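Local coordinates for protein glucose dehydrogenase (Serratia sp. FS14, PDB 7CDY) that belongs to the glucose/sorbosone dehydrogenase family, folds as a beta-propeller and holds a calcium ion, at residues S5-G10 against G339-V344; Q157-R162 against P183-Y188. All blocks are in the same frame, centred on the assembly; numbering follows the deposited sequence. Where two conformers were deposited one is given.

Contact 1: S5-G10 against G339-V344; sequences SQLQDG and GKLLKV
L7 and L341 meet where two antiparallel strands share a classic beta bulge. Both L7 and Q8 lie opposite L341. L7 therefore turns its CB toward the partner strand, where it lies 3.9 Å from CD2 of L341. The two leucine side chains cross obliquely. L7 CD1 also reaches K343, ending 3.8 Å from its CB. CG of L7 is anti to the carbonyl carbon (chi1 -55°) and lies beside that same CB of K343. CB of Q8 packs against CB of L341 at 4.0 Å. Beyond it the Q8 chain bends at chi2 (63°), and NE2 donates to the carbonyl O of the next residue, D9.

Q6 touches two residues: its CA and CB meet CD2 of L342, and its tip meets K340. The side chain of Q6 is extended, and its OE1 comes within 3.3 Å of CE of K340. This is contact with the aliphatic part of the lysine. D9 CB touches the same chain at CD of K340, 3.5 Å away. NZ of K340 instead finds its hydrogen bond at the carbonyl O of D338.

The backbones are joined by four hydrogen bonds. S5 and K343 exchange a reciprocal pair. At the bulge, N of L7 donates to O of L341 (2.8 Å), and N of L341 donates to O of Q8 (3.0 Å).

The pairing joins the N-terminal strand to the last strand of the chain, consistent with the "Velcro" closure of many beta-propellers. Strand 330-334 flanks 339-345 on its other edge, and W38 of strand 34-39 touches L7, Q8 and L341.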
ATOM      1  N   SER A   5      18.253   2.835 -13.787  1.00 15.83           N
ATOM      2  CA  SER A   5      18.953   4.079 -13.513  1.00 16.64           C
ATOM      3  C   SER A   5      18.674   4.467 -12.072  1.00 17.03           C
ATOM      4  O   SER A   5      17.510   4.556 -11.665  1.00 15.69           O
ATOM      5  CB  SER A   5      18.445   5.187 -14.427  1.00 18.80           C
ATOM      6  OG  SER A   5      19.154   6.391 -14.200  1.00 28.79           O
ATOM      7  N   GLN A   6      19.728   4.687 -11.302  1.00 15.06           N
ATOM      8  CA  GLN A   6      19.581   5.187  -9.942  1.00 15.09           C
ATOM      9  C   GLN A   6      19.429   6.699 -10.012  1.00 15.00           C
ATOM     10  O   GLN A   6      20.357   7.404 -10.422  1.00 19.12           O
ATOM     11  CB  GLN A   6      20.788   4.793  -9.098  1.00 15.60           C
ATOM     12  CG  GLN A   6      20.699   5.312  -7.673  1.00 18.18           C
ATOM     13  CD  GLN A   6      21.829   4.821  -6.808  1.00 19.05           C
ATOM     14  OE1 GLN A   6      21.969   3.622  -6.573  1.00 20.33           O
ATOM     15  NE2 GLN A   6      22.645   5.742  -6.329  1.00 19.03           N
ATOM     16  N   LEU A   7      18.259   7.204  -9.628  1.00 13.76           N
ATOM     17  CA  LEU A   7      17.984   8.633  -9.703  1.00 13.78           C
ATOM     18  C   LEU A   7      18.333   9.376  -8.428  1.00 12.53           C
ATOM     19  O   LEU A   7      18.595  10.583  -8.484  1.00 15.61           O
ATOM     20  CB  LEU A   7      16.504   8.872 -10.011  1.00 14.83           C
ATOM     21  CG  LEU A   7      15.940   8.203 -11.263  1.00 16.85           C
ATOM     22  CD1 LEU A   7      14.468   8.547 -11.423  1.00 16.56           C
ATOM     23  CD2 LEU A   7      16.737   8.624 -12.494  1.00 21.05           C
ATOM     24  N   GLN A   8      18.323   8.699  -7.283  1.00 12.30           N
ATOM     25  CA  GLN A   8      18.548   9.361  -6.010  1.00 12.46           C
ATOM     26  C   GLN A   8      18.956   8.312  -4.988  1.00 13.14           C
ATOM     27  O   GLN A   8      18.474   7.179  -5.036  1.00 12.68           O
ATOM     28  CB  GLN A   8      17.279  10.086  -5.536  1.00 14.32           C
ATOM     29  CG  GLN A   8      17.453  10.873  -4.250  1.00 13.45           C
ATOM     30  CD  GLN A   8      18.459  11.997  -4.397  1.00 13.56           C
ATOM     31  OE1 GLN A   8      18.379  12.792  -5.322  1.00 16.50           O
ATOM     32  NE2 GLN A   8      19.412  12.061  -3.476  1.00 16.22           N
ATOM     33  N   ASP A   9      19.834   8.700  -4.070  1.00 12.60           N
ATOM     34  CA  ASP A   9      20.212   7.869  -2.934  1.00 12.65           C
ATOM     35  C   ASP A   9      19.993   8.638  -1.634  1.00 12.54           C
ATOM     36  O   ASP A   9      19.407   9.726  -1.642  1.00 14.13           O
ATOM     37  CB  ASP A   9      21.670   7.402  -3.064  1.00 14.75           C
ATOM     38  CG  ASP A   9      22.670   8.555  -3.009  1.00 19.50           C
ATOM     39  OD1 ASP A   9      22.268   9.734  -3.050  1.00 19.72           O
ATOM     40  OD2 ASP A   9      23.878   8.271  -2.922  1.00 25.01           O
ATOM     41  N   GLY A  10      20.447   8.079  -0.517  1.00 13.72           N
ATOM     42  CA  GLY A  10      20.366   8.783   0.752  1.00 15.29           C
ATOM     43  C   GLY A  10      18.966   8.991   1.289  1.00 14.18           C
ATOM     44  O   GLY A  10      18.733   9.943   2.039  1.00 18.02           O
ATOM     45  N   GLY A 339      18.537   4.336   1.107  1.00 12.81           N
ATOM     46  CA  GLY A 339      17.505   3.942   0.169  1.00 12.71           C
ATOM     47  C   GLY A 339      17.621   4.684  -1.145  1.00 10.18           C
ATOM     48  O   GLY A 339      18.102   5.818  -1.207  1.00 12.15           O
ATOM     49  N   LYS A 340      17.145   4.035  -2.202  1.00 11.45           N
ATOM     50  CA  LYS A 340      17.304   4.516  -3.566  1.00 11.34           C
ATOM     51  C   LYS A 340      15.954   4.712  -4.251  1.00 11.22           C
ATOM     52  O   LYS A 340      14.985   3.986  -3.985  1.00 11.43           O
ATOM     53  CB  LYS A 340      18.116   3.516  -4.411  1.00 12.35           C
ATOM     54  CG  LYS A 340      19.422   3.017  -3.777  1.00 17.08           C
ATOM     55  CD  LYS A 340      20.404   4.135  -3.488  1.00 15.19           C
ATOM     56  CE  LYS A 340      21.823   3.588  -3.274  1.00 16.97           C
ATOM     57  NZ  LYS A 340      21.880   2.664  -2.105  1.00 22.20           N
ATOM     58  N   LEU A 341      15.918   5.689  -5.160  1.00 11.29           N
ATOM     59  CA  LEU A 341      14.870   5.827  -6.160  1.00 10.83           C
ATOM     60  C   LEU A 341      15.432   5.298  -7.475  1.00 10.74           C
ATOM     61  O   LEU A 341      16.477   5.774  -7.938  1.00 12.47           O
ATOM     62  CB  LEU A 341      14.486   7.302  -6.311  1.00 12.20           C
ATOM     63  CG  LEU A 341      13.530   7.669  -7.448  1.00 10.90           C
ATOM     64  CD1 LEU A 341      12.137   7.102  -7.204  1.00 12.44           C
ATOM     65  CD2 LEU A 341      13.480   9.194  -7.591  1.00 13.16           C
ATOM     66  N   LEU A 342      14.756   4.315  -8.066  1.00 11.27           N
ATOM     67  CA  LEU A 342      15.211   3.664  -9.290  1.00 12.40           C
ATOM     68  C   LEU A 342      14.202   3.861 -10.409  1.00 11.50           C
ATOM     69  O   LEU A 342      12.987   3.796 -10.189  1.00 13.00           O
ATOM     70  CB  LEU A 342      15.368   2.155  -9.083  1.00 12.53           C
ATOM     71  CG  LEU A 342      16.267   1.713  -7.934  1.00 12.25           C
ATOM     72  CD1 LEU A 342      16.262   0.195  -7.818  1.00 13.21           C
ATOM     73  CD2 LEU A 342      17.688   2.243  -8.107  1.00 14.33           C
ATOM     74  N   LYS A 343      14.712   4.051 -11.619  1.00 12.84           N
ATOM     75  CA  LYS A 343      13.905   4.123 -12.829  1.00 12.79           C
ATOM     76  C   LYS A 343      14.213   2.881 -13.661  1.00 13.68           C
ATOM     77  O   LYS A 343      15.377   2.626 -13.997  1.00 15.15           O
ATOM     78  CB  LYS A 343      14.257   5.396 -13.596  1.00 14.15           C
ATOM     79  CG  LYS A 343      13.485   5.624 -14.873  1.00 17.96           C
ATOM     80  CD  LYS A 343      13.961   6.927 -15.506  1.00 25.78           C
ATOM     81  CE  LYS A 343      13.634   7.007 -16.978  1.00 29.31           C
ATOM     82  NZ  LYS A 343      14.131   8.277 -17.583  1.00 29.80           N
ATOM     83  N   VAL A 344      13.169   2.129 -13.951  1.00 13.25           N
ATOM     84  CA  VAL A 344      13.343   0.788 -14.560  1.00 13.12           C
ATOM     85  C   VAL A 344      12.564   0.666 -15.856  1.00 14.70           C
ATOM     86  O   VAL A 344      11.435   1.027 -15.907  1.00 13.83           O
ATOM     87  CB  VAL A 344      12.910  -0.310 -13.575  1.00 15.39           C
ATOM     88  CG1 VAL A 344      13.102  -1.673 -14.197  1.00 16.59           C
ATOM     89  CG2 VAL A 344      13.675  -0.227 -12.268  1.00 14.53           C
TER

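Contact 2: Q157-R162 against P183-Y188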
ATOM      1  N   GLN A 157      -9.150  -3.327  12.313  1.00 11.29           N
ATOM      2  CA  GLN A 157      -7.977  -4.133  12.022  1.00 10.24           C
ATOM      3  C   GLN A 157      -8.255  -5.084  10.868  1.00  9.37           C
ATOM      4  O   GLN A 157      -9.303  -5.737  10.824  1.00 10.30           O
ATOM      5  CB  GLN A 157      -7.651  -4.979  13.252  1.00 11.35           C
ATOM      6  CG  GLN A 157      -6.781  -4.287  14.280  1.00 15.45           C
ATOM      7  CD  GLN A 157      -7.513  -3.177  14.994  1.00 15.74           C
ATOM      8  OE1 GLN A 157      -8.728  -3.268  15.251  1.00 15.35           O
ATOM      9  NE2 GLN A 157      -6.787  -2.111  15.314  1.00 13.23           N
ATOM     10  N   GLY A 158      -7.285  -5.223   9.965  1.00  9.13           N
ATOM     11  CA  GLY A 158      -7.392  -6.221   8.907  1.00 11.16           C
ATOM     12  C   GLY A 158      -8.528  -5.966   7.948  1.00  9.80           C
ATOM     13  O   GLY A 158      -9.171  -6.912   7.475  1.00  9.81           O
ATOM     14  N   LYS A 159      -8.801  -4.701   7.670  1.00 10.09           N
ATOM     15  CA  LYS A 159      -9.909  -4.286   6.830  1.00  9.22           C
ATOM     16  C   LYS A 159      -9.384  -3.459   5.667  1.00 10.29           C
ATOM     17  O   LYS A 159      -8.370  -2.754   5.780  1.00 11.93           O
ATOM     18  CB  LYS A 159     -10.876  -3.377   7.611  1.00  9.94           C
ATOM     19  CG  LYS A 159     -11.366  -3.933   8.941  1.00 10.56           C
ATOM     20  CD  LYS A 159     -12.176  -5.187   8.717  1.00 10.49           C
ATOM     21  CE  LYS A 159     -12.923  -5.677   9.963  1.00 10.58           C
ATOM     22  NZ  LYS A 159     -12.022  -6.296  10.973  1.00 11.62           N
ATOM     23  N   LEU A 160     -10.067  -3.561   4.539  1.00  8.43           N
ATOM     24  CA  LEU A 160     -10.005  -2.555   3.492  0.59  9.64           C
ATOM     25  C   LEU A 160     -11.191  -1.624   3.702  1.00  8.47           C
ATOM     26  O   LEU A 160     -12.316  -2.093   3.898  1.00 10.76           O
ATOM     27  CB  LEU A 160     -10.097  -3.227   2.124  0.59 11.65           C
ATOM     28  CG  LEU A 160     -10.011  -2.355   0.878  0.59  9.99           C
ATOM     29  CD1 LEU A 160      -8.766  -1.488   0.900  0.59 12.11           C
ATOM     30  CD2 LEU A 160     -10.031  -3.214  -0.367  0.59 12.79           C
ATOM     31  N   VAL A 161     -10.939  -0.315   3.685  1.00  8.19           N
ATOM     32  CA  VAL A 161     -11.946   0.699   3.973  1.00  8.71           C
ATOM     33  C   VAL A 161     -12.170   1.515   2.707  1.00  9.22           C
ATOM     34  O   VAL A 161     -11.234   1.742   1.936  1.00  9.88           O
ATOM     35  CB  VAL A 161     -11.428   1.582   5.130  1.00 10.40           C
ATOM     36  CG1 VAL A 161     -12.039   2.979   5.114  1.00 11.79           C
ATOM     37  CG2 VAL A 161     -11.663   0.891   6.468  1.00 10.76           C
ATOM     38  N   ARG A 162     -13.420   1.934   2.473  1.00  9.28           N
ATOM     39  CA  ARG A 162     -13.754   2.842   1.375  1.00  9.69           C
ATOM     40  C   ARG A 162     -14.468   4.059   1.936  1.00 10.42           C
ATOM     41  O   ARG A 162     -15.496   3.919   2.616  1.00 10.74           O
ATOM     42  CB  ARG A 162     -14.644   2.187   0.321  1.00 11.11           C
ATOM     43  CG  ARG A 162     -14.895   3.113  -0.872  1.00 12.22           C
ATOM     44  CD  ARG A 162     -15.816   2.513  -1.928  1.00 14.48           C
ATOM     45  NE  ARG A 162     -17.180   2.364  -1.436  1.00 15.29           N
ATOM     46  CZ  ARG A 162     -18.276   2.779  -2.068  1.00 20.10           C
ATOM     47  NH1 ARG A 162     -18.200   3.405  -3.235  1.00 23.54           N
ATOM     48  NH2 ARG A 162     -19.455   2.558  -1.514  1.00 19.09           N
ATOM     49  N   PRO A 183     -19.112   0.901   9.580  1.00 11.56           N
ATOM     50  CA  PRO A 183     -19.632   1.185   8.237  1.00 11.13           C
ATOM     51  C   PRO A 183     -18.569   1.624   7.238  1.00 10.36           C
ATOM     52  O   PRO A 183     -18.849   1.636   6.034  1.00 10.95           O
ATOM     53  CB  PRO A 183     -20.661   2.295   8.493  1.00 12.25           C
ATOM     54  CG  PRO A 183     -20.156   2.988   9.702  1.00 14.26           C
ATOM     55  CD  PRO A 183     -19.582   1.886  10.575  1.00 13.48           C
ATOM     56  N   GLU A 184     -17.356   1.943   7.699  1.00 10.54           N
ATOM     57  CA  GLU A 184     -16.258   2.289   6.796  1.00 11.10           C
ATOM     58  C   GLU A 184     -15.743   1.097   5.991  1.00  9.33           C
ATOM     59  O   GLU A 184     -15.046   1.300   4.991  1.00 10.53           O
ATOM     60  CB  GLU A 184     -15.091   2.843   7.620  1.00 10.08           C
ATOM     61  CG  GLU A 184     -15.394   4.112   8.402  1.00 12.35           C
ATOM     62  CD  GLU A 184     -15.936   3.872   9.808  1.00 16.14           C
ATOM     63  OE1 GLU A 184     -16.052   4.878  10.547  1.00 18.43           O
ATOM     64  OE2 GLU A 184     -16.250   2.709  10.177  1.00 14.13           O
ATOM     65  N   VAL A 185     -16.084  -0.132   6.377  1.00  9.50           N
ATOM     66  CA  VAL A 185     -15.391  -1.316   5.872  1.00  9.45           C
ATOM     67  C   VAL A 185     -15.891  -1.689   4.486  1.00  8.87           C
ATOM     68  O   VAL A 185     -17.104  -1.737   4.225  1.00 11.73           O
ATOM     69  CB  VAL A 185     -15.579  -2.489   6.847  1.00  9.99           C
ATOM     70  CG1 VAL A 185     -15.123  -3.814   6.212  1.00 11.28           C
ATOM     71  CG2 VAL A 185     -14.843  -2.222   8.138  1.00 11.46           C
ATOM     72  N   TRP A 186     -14.954  -2.013   3.597  1.00  9.25           N
ATOM     73  CA  TRP A 186     -15.232  -2.620   2.305  1.00 10.53           C
ATOM     74  C   TRP A 186     -15.113  -4.135   2.375  1.00  9.15           C
ATOM     75  O   TRP A 186     -16.047  -4.850   2.005  1.00 10.65           O
ATOM     76  CB  TRP A 186     -14.268  -2.055   1.249  1.00 10.24           C
ATOM     77  CG  TRP A 186     -14.452  -2.593  -0.143  1.00 11.02           C
ATOM     78  CD1 TRP A 186     -13.719  -3.581  -0.751  1.00 12.98           C
ATOM     79  CD2 TRP A 186     -15.418  -2.164  -1.105  1.00 12.76           C
ATOM     80  NE1 TRP A 186     -14.177  -3.792  -2.024  1.00 14.82           N
ATOM     81  CE2 TRP A 186     -15.215  -2.929  -2.271  1.00 11.98           C
ATOM     82  CE3 TRP A 186     -16.439  -1.209  -1.090  1.00 13.77           C
ATOM     83  CZ2 TRP A 186     -15.996  -2.762  -3.416  1.00 16.18           C
ATOM     84  CZ3 TRP A 186     -17.213  -1.042  -2.232  1.00 17.21           C
ATOM     85  CH2 TRP A 186     -16.984  -1.814  -3.377  1.00 15.58           C
ATOM     86  N   SER A 187     -13.971  -4.647   2.844  1.00  9.00           N
ATOM     87  CA  SER A 187     -13.745  -6.081   2.998  1.00  8.71           C
ATOM     88  C   SER A 187     -12.940  -6.325   4.266  1.00  8.18           C
ATOM     89  O   SER A 187     -12.321  -5.413   4.821  1.00  8.26           O
ATOM     90  CB  SER A 187     -13.040  -6.680   1.779  1.00  9.73           C
ATOM     91  OG  SER A 187     -11.811  -6.006   1.520  1.00 10.32           O
ATOM     92  N   TYR A 188     -12.945  -7.578   4.720  1.00  8.96           N
ATOM     93  CA  TYR A 188     -12.329  -7.914   5.995  1.00  8.65           C
ATOM     94  C   TYR A 188     -11.536  -9.209   5.865  1.00  8.32           C
ATOM     95  O   TYR A 188     -11.471  -9.813   4.795  1.00  8.96           O
ATOM     96  CB  TYR A 188     -13.359  -7.908   7.132  1.00 10.86           C
ATOM     97  CG  TYR A 188     -14.375  -9.027   7.169  1.00 10.08           C
ATOM     98  CD1 TYR A 188     -15.363  -9.146   6.198  1.00 10.50           C
ATOM     99  CD2 TYR A 188     -14.379  -9.925   8.220  1.00 11.04           C
ATOM    100  CE1 TYR A 188     -16.310 -10.165   6.267  1.00 11.50           C
ATOM    101  CE2 TYR A 188     -15.325 -10.935   8.303  1.00 14.28           C
ATOM    102  CZ  TYR A 188     -16.278 -11.039   7.326  1.00 11.07           C
ATOM    103  OH  TYR A 188     -17.215 -12.055   7.406  1.00 15.11           O
TER
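L160 faces both W186 and S187, which makes a classic beta bulge in a four-stranded antiparallel sheet of the propeller. The carbonyl O of L160 accepts two backbone bonds. N of W186 gives the shorter one, at 2.7 Å, and N of S187 gives the other, at 3.2 Å. N of L160 donates in return to O of S187. Segment 183-188 turns a corner at W186, within the bulge. Before it, O of E184 accepts from N of R162.

The K159 side chain passes V185 and goes on to Y188 at a slant. Its CB lies 3.7 Å from the carbonyl O of S187. CG is anti to the carbonyl carbon (chi1 -52°) and meets CG2 of V185 at 4.0 Å. The chain bends at chi2 (-64°), and CD comes to 3.4 Å from CB of Y188. CE follows, still beside that same CB. A last bend brings NZ back to its own segment, 2.8 Å from the carbonyl O of Q157. NZ also bonds to the carbonyls of E152 and K155. Three main-chain oxygens thus hold the buried ammonium, while the methylenes fill the contact with V185 and Y188.

At the far end of the contact R162 slants across W186. The polar ends have outside partners: R162 NH2 meets D172 and N173, W186 NE1 donates to P221 O, and S187 OG bonds to H190. The guanidinium and indole planes are turned 61° apart. CZ3 of W186 sits over one face of the guanidinium, 3.5 Å from NE of R162.

The chain leaves the N terminus through 5-10, the first half of contact 1, and then passes through the first sheets of the propeller. It reaches 157-162, turns through about twenty residues with very little regular structure, and returns at 183-188 to close contact 2. The remaining sheets follow. Only at the C-terminal strand, 339-344, does it come back to its start and close contact 1. Contact 2 is thus a short local loop within a loop that spans nearly the whole chain, and the two do not cross. Their centres are 34 Å apart, on opposite sides of the chain's centre. Contact 1 joins the chain ends; contact 2 adds the edge strand to one internal sheet.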